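Local coordinates for protein EF0056 (Enterococcus faecalis, PDB 6ORI) that is an enterococcal surface protein of uncharacterised molecular function, whose immunoglobulin-like N-terminal region binds calcium and probably contributes to biofilm formation, at residues Tyr220-Ala223 / Asn224-Thr227; Phe252-Ser255 / Thr256-Gly260. All coordinates share one frame; numbering follows the deposited sequence. Where two conformers were deposited one is given.

Interaction 1. Residues Tyr220-Ala223 / Asn224-Thr227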
# COMPACT_ATOMS: atom_id res chain seq x y z
N TYR A 220 -13.17 2.58 1.49
CA TYR A 220 -14.46 3.24 1.33
C TYR A 220 -14.69 4.19 2.50
O TYR A 220 -14.72 3.76 3.65
CB TYR A 220 -15.59 2.23 1.27
CG TYR A 220 -16.92 2.92 1.36
CD1 TYR A 220 -17.48 3.53 0.25
CD2 TYR A 220 -17.60 3.01 2.58
CE1 TYR A 220 -18.70 4.18 0.33
CE2 TYR A 220 -18.82 3.66 2.67
CZ TYR A 220 -19.36 4.24 1.54
OH TYR A 220 -20.57 4.89 1.64
N GLU A 221 -14.84 5.48 2.22
CA GLU A 221 -15.12 6.47 3.25
C GLU A 221 -16.60 6.85 3.19
O GLU A 221 -17.20 6.93 2.11
CB GLU A 221 -14.26 7.75 3.11
CG GLU A 221 -12.86 7.71 3.75
CD GLU A 221 -12.86 7.70 5.28
OE1 GLU A 221 -13.95 7.56 5.88
OE2 GLU A 221 -11.77 7.83 5.88
N GLU A 222 -17.16 7.06 4.37
CA GLU A 222 -18.57 7.42 4.51
C GLU A 222 -18.90 8.74 3.81
O GLU A 222 -18.04 9.60 3.60
CB GLU A 222 -18.94 7.50 6.01
CG GLU A 222 -17.94 8.27 6.85
CD GLU A 222 -18.23 8.21 8.35
OE1 GLU A 222 -19.34 7.77 8.71
OE2 GLU A 222 -17.33 8.60 9.14
N ALA A 223 -20.16 8.87 3.45
CA ALA A 223 -20.68 10.10 2.88
C ALA A 223 -20.49 11.30 3.81
O ALA A 223 -20.56 11.19 5.03
CB ALA A 223 -22.14 9.96 2.56
N ASN A 224 -20.25 12.44 3.20
CA ASN A 224 -20.32 13.73 3.85
C ASN A 224 -19.38 13.90 5.02
O ASN A 224 -19.72 14.48 6.06
CB ASN A 224 -21.77 14.04 4.23
CG ASN A 224 -22.63 14.23 3.02
OD1 ASN A 224 -22.13 14.59 1.95
ND2 ASN A 224 -23.92 14.04 3.17
N ILE A 225 -18.16 13.45 4.81
CA ILE A 225 -17.07 13.83 5.70
C ILE A 225 -16.18 14.82 4.99
O ILE A 225 -16.28 14.96 3.76
CB ILE A 225 -16.26 12.65 6.28
CG1 ILE A 225 -15.46 11.91 5.22
CG2 ILE A 225 -17.22 11.66 6.97
CD1 ILE A 225 -14.44 10.96 5.79
N GLN A 226 -15.35 15.51 5.73
CA GLN A 226 -14.61 16.60 5.14
C GLN A 226 -13.22 16.73 5.70
O GLN A 226 -12.86 16.17 6.75
CB GLN A 226 -15.36 17.89 5.38
CG GLN A 226 -15.42 18.30 6.81
CD GLN A 226 -16.01 19.67 6.97
OE1 GLN A 226 -15.34 20.62 7.42
NE2 GLN A 226 -17.25 19.81 6.59
N THR A 227 -12.40 17.48 5.00
CA THR A 227 -11.15 17.91 5.57
C THR A 227 -11.41 18.96 6.65
O THR A 227 -12.46 19.60 6.65
CB THR A 227 -10.22 18.47 4.49
OG1 THR A 227 -10.84 19.58 3.85
CG2 THR A 227 -9.95 17.39 3.43
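I225 reaches back round a turn to lie against two glutamates, E221 and E222, that precede it by four and three residues. Followed outward, its side chain explains the contact. CB points toward the segment 220-223 and divides into two branches. With chi1 at 67°, CG1 sits between the backbone N and the carbonyl carbon, while CG2 lies beside the backbone N. CG2 rests against the aliphatic part of E222, 3.5 Å from E222 CG, and comes within 3.8 Å of E222 OE2. On the other branch, CG1 passes 3.8 Å from the carbonyl oxygen E222 O and, in an extended continuation, delivers CD1 to the head of E221. There I225 CD1 stands 3.4 Å from E221 OE1 and 3.7 Å from E221 CD. Each glutamate side chain crosses the isoleucine at roughly a right angle, and the bend of E221 at chi2 (-70°) turns its carboxylate toward the methyl. The chain bends sharply at N224, whose positive phi (60°) goes with the change of direction as it leaves the edge strand 211-221. Neighbouring residues surround the contact: T234 OG1 is hydrogen-bonded to both E222 O and I225 N, F296 packs on E221 and I225, and K219 NZ forms a salt bridge with E221 OE2. The chemistry is therefore divided: the isoleucine offers the glutamates only van der Waals contact, and the buried carboxylate of E221 probably owes its electrostatic stabilisation to K219, while the isoleucine methyl, with F296 and T234, probably helps to keep water from it.

Interaction 2. Residues Phe252-Ser255 / Thr256-Gly260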
# COMPACT_ATOMS: atom_id res chain seq x y z
N PHE A 252 14.85 12.80 -0.80
CA PHE A 252 14.52 13.53 -2.04
C PHE A 252 13.85 14.87 -1.80
O PHE A 252 12.93 15.00 -0.99
CB PHE A 252 13.60 12.66 -2.89
CG PHE A 252 13.25 13.25 -4.23
CD1 PHE A 252 14.23 13.46 -5.18
CD2 PHE A 252 11.95 13.54 -4.55
CE1 PHE A 252 13.91 13.95 -6.43
CE2 PHE A 252 11.61 14.04 -5.80
CZ PHE A 252 12.60 14.24 -6.73
N SER A 253 14.34 15.87 -2.53
CA SER A 253 13.66 17.14 -2.71
C SER A 253 13.28 17.31 -4.18
O SER A 253 14.16 17.37 -5.05
CB SER A 253 14.56 18.28 -2.29
OG SER A 253 14.03 19.52 -2.76
N TYR A 254 11.99 17.42 -4.45
CA TYR A 254 11.54 17.69 -5.82
C TYR A 254 12.04 19.03 -6.32
O TYR A 254 12.54 19.13 -7.43
CB TYR A 254 10.01 17.66 -5.88
CG TYR A 254 9.43 17.94 -7.26
CD1 TYR A 254 9.24 16.90 -8.17
CD2 TYR A 254 9.04 19.22 -7.63
CE1 TYR A 254 8.71 17.16 -9.44
CE2 TYR A 254 8.50 19.48 -8.88
CZ TYR A 254 8.34 18.44 -9.78
OH TYR A 254 7.78 18.62 -11.03
N SER A 255 11.89 20.04 -5.48
CA SER A 255 12.26 21.40 -5.85
C SER A 255 13.73 21.52 -6.23
O SER A 255 14.06 22.16 -7.23
CB SER A 255 11.95 22.33 -4.67
OG SER A 255 10.57 22.33 -4.41
N THR A 256 14.60 20.89 -5.47
CA THR A 256 16.03 21.02 -5.74
C THR A 256 16.55 20.03 -6.79
O THR A 256 17.43 20.36 -7.57
CB THR A 256 16.88 20.88 -4.49
OG1 THR A 256 16.81 19.55 -3.99
CG2 THR A 256 16.43 21.84 -3.42
N SER A 257 15.96 18.83 -6.87
CA SER A 257 16.61 17.73 -7.55
C SER A 257 15.84 17.07 -8.69
O SER A 257 16.43 16.35 -9.48
CB SER A 257 16.95 16.64 -6.53
OG SER A 257 17.77 17.17 -5.50
N ALA A 258 14.53 17.27 -8.81
CA ALA A 258 13.80 16.57 -9.85
C ALA A 258 14.25 17.01 -11.24
O ALA A 258 14.44 18.19 -11.48
CB ALA A 258 12.31 16.80 -9.71
N LYS A 259 14.39 16.03 -12.13
CA LYS A 259 14.71 16.24 -13.53
C LYS A 259 13.59 15.68 -14.39
O LYS A 259 12.82 14.84 -13.95
CB LYS A 259 16.04 15.55 -13.87
CG LYS A 259 17.23 16.02 -13.00
CD LYS A 259 17.50 17.50 -13.11
CE LYS A 259 17.97 17.91 -14.50
NZ LYS A 259 19.26 17.24 -14.86
N GLY A 260 13.49 16.13 -15.63
CA GLY A 260 12.37 15.74 -16.47
C GLY A 260 11.07 16.35 -16.00
O GLY A 260 10.00 15.77 -16.15
O HOH W 1 17.12 15.59 -3.35
O HOH W 2 13.31 20.42 -9.90
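A first torsion anti to the backbone N in three successive residues, F252, S253 and Y254, sets each side-chain group beside its own carbonyl carbon and brings the three groups against T256, S257 and A258. At S253 (chi1 166°) the hydroxyl thereby meets the backbone of T256, whose N-H donates to S253 OG over 3.1 Å in a fairly straight bond of 162°. The T256 methyl CG2 also comes within 3.4 Å of S253 OG. This is an N-cap: S253 stands immediately before the short helix 254-257 and satisfies an amide of its first turn. The helical bonds follow, from S257 N to S253 O (2.9 Å, bent at 138°) and from A258 N to Y254 O at the end where the chain departs from helical geometry. Two aromatic rings then receive A258 in different ways. Its CB lies over one face of Y254, 3.4 Å from Y254 CD1, but at the edge of F252, 3.9 Å from F252 CZ, near that ring's plane. Elsewhere, Y254 stacks on F332 and meets W263 edge-to-face, with Y254 OH hydrogen-bonded to the backbone N of W263, and F252 packs edge-to-face on F211. Waters lie at both ends of the turn: one accepts from S253 N and is hydrogen-bonded to S257 OG, which in turn shares a 3.0 Å hydrogen bond with T256 OG1; the other lies within hydrogen-bonding distance of Y254 O and A258 O, though it has more acceptors around it than protons to give.

Overall arrangement
Interaction 1 closes before interaction 2 opens, and strand 239-248 runs between them along the chain. Their centres lie 33 Å apart and their nearest atoms about 22 Å, so they do not touch. Both follow strands of the same five-stranded antiparallel sheet: 220-227 turns out of its edge strand 211-221, whereas 252-260 follows strand 239-248, the neighbour of that edge, and leads into strand 264-269 of the four-stranded sheet. The first contact lies at the start of the connection from 211-221 to 239-248, and the second on the crossing to the four-stranded sheet. Both are local contacts in the connections of a beta-rich, immunoglobulin-like region.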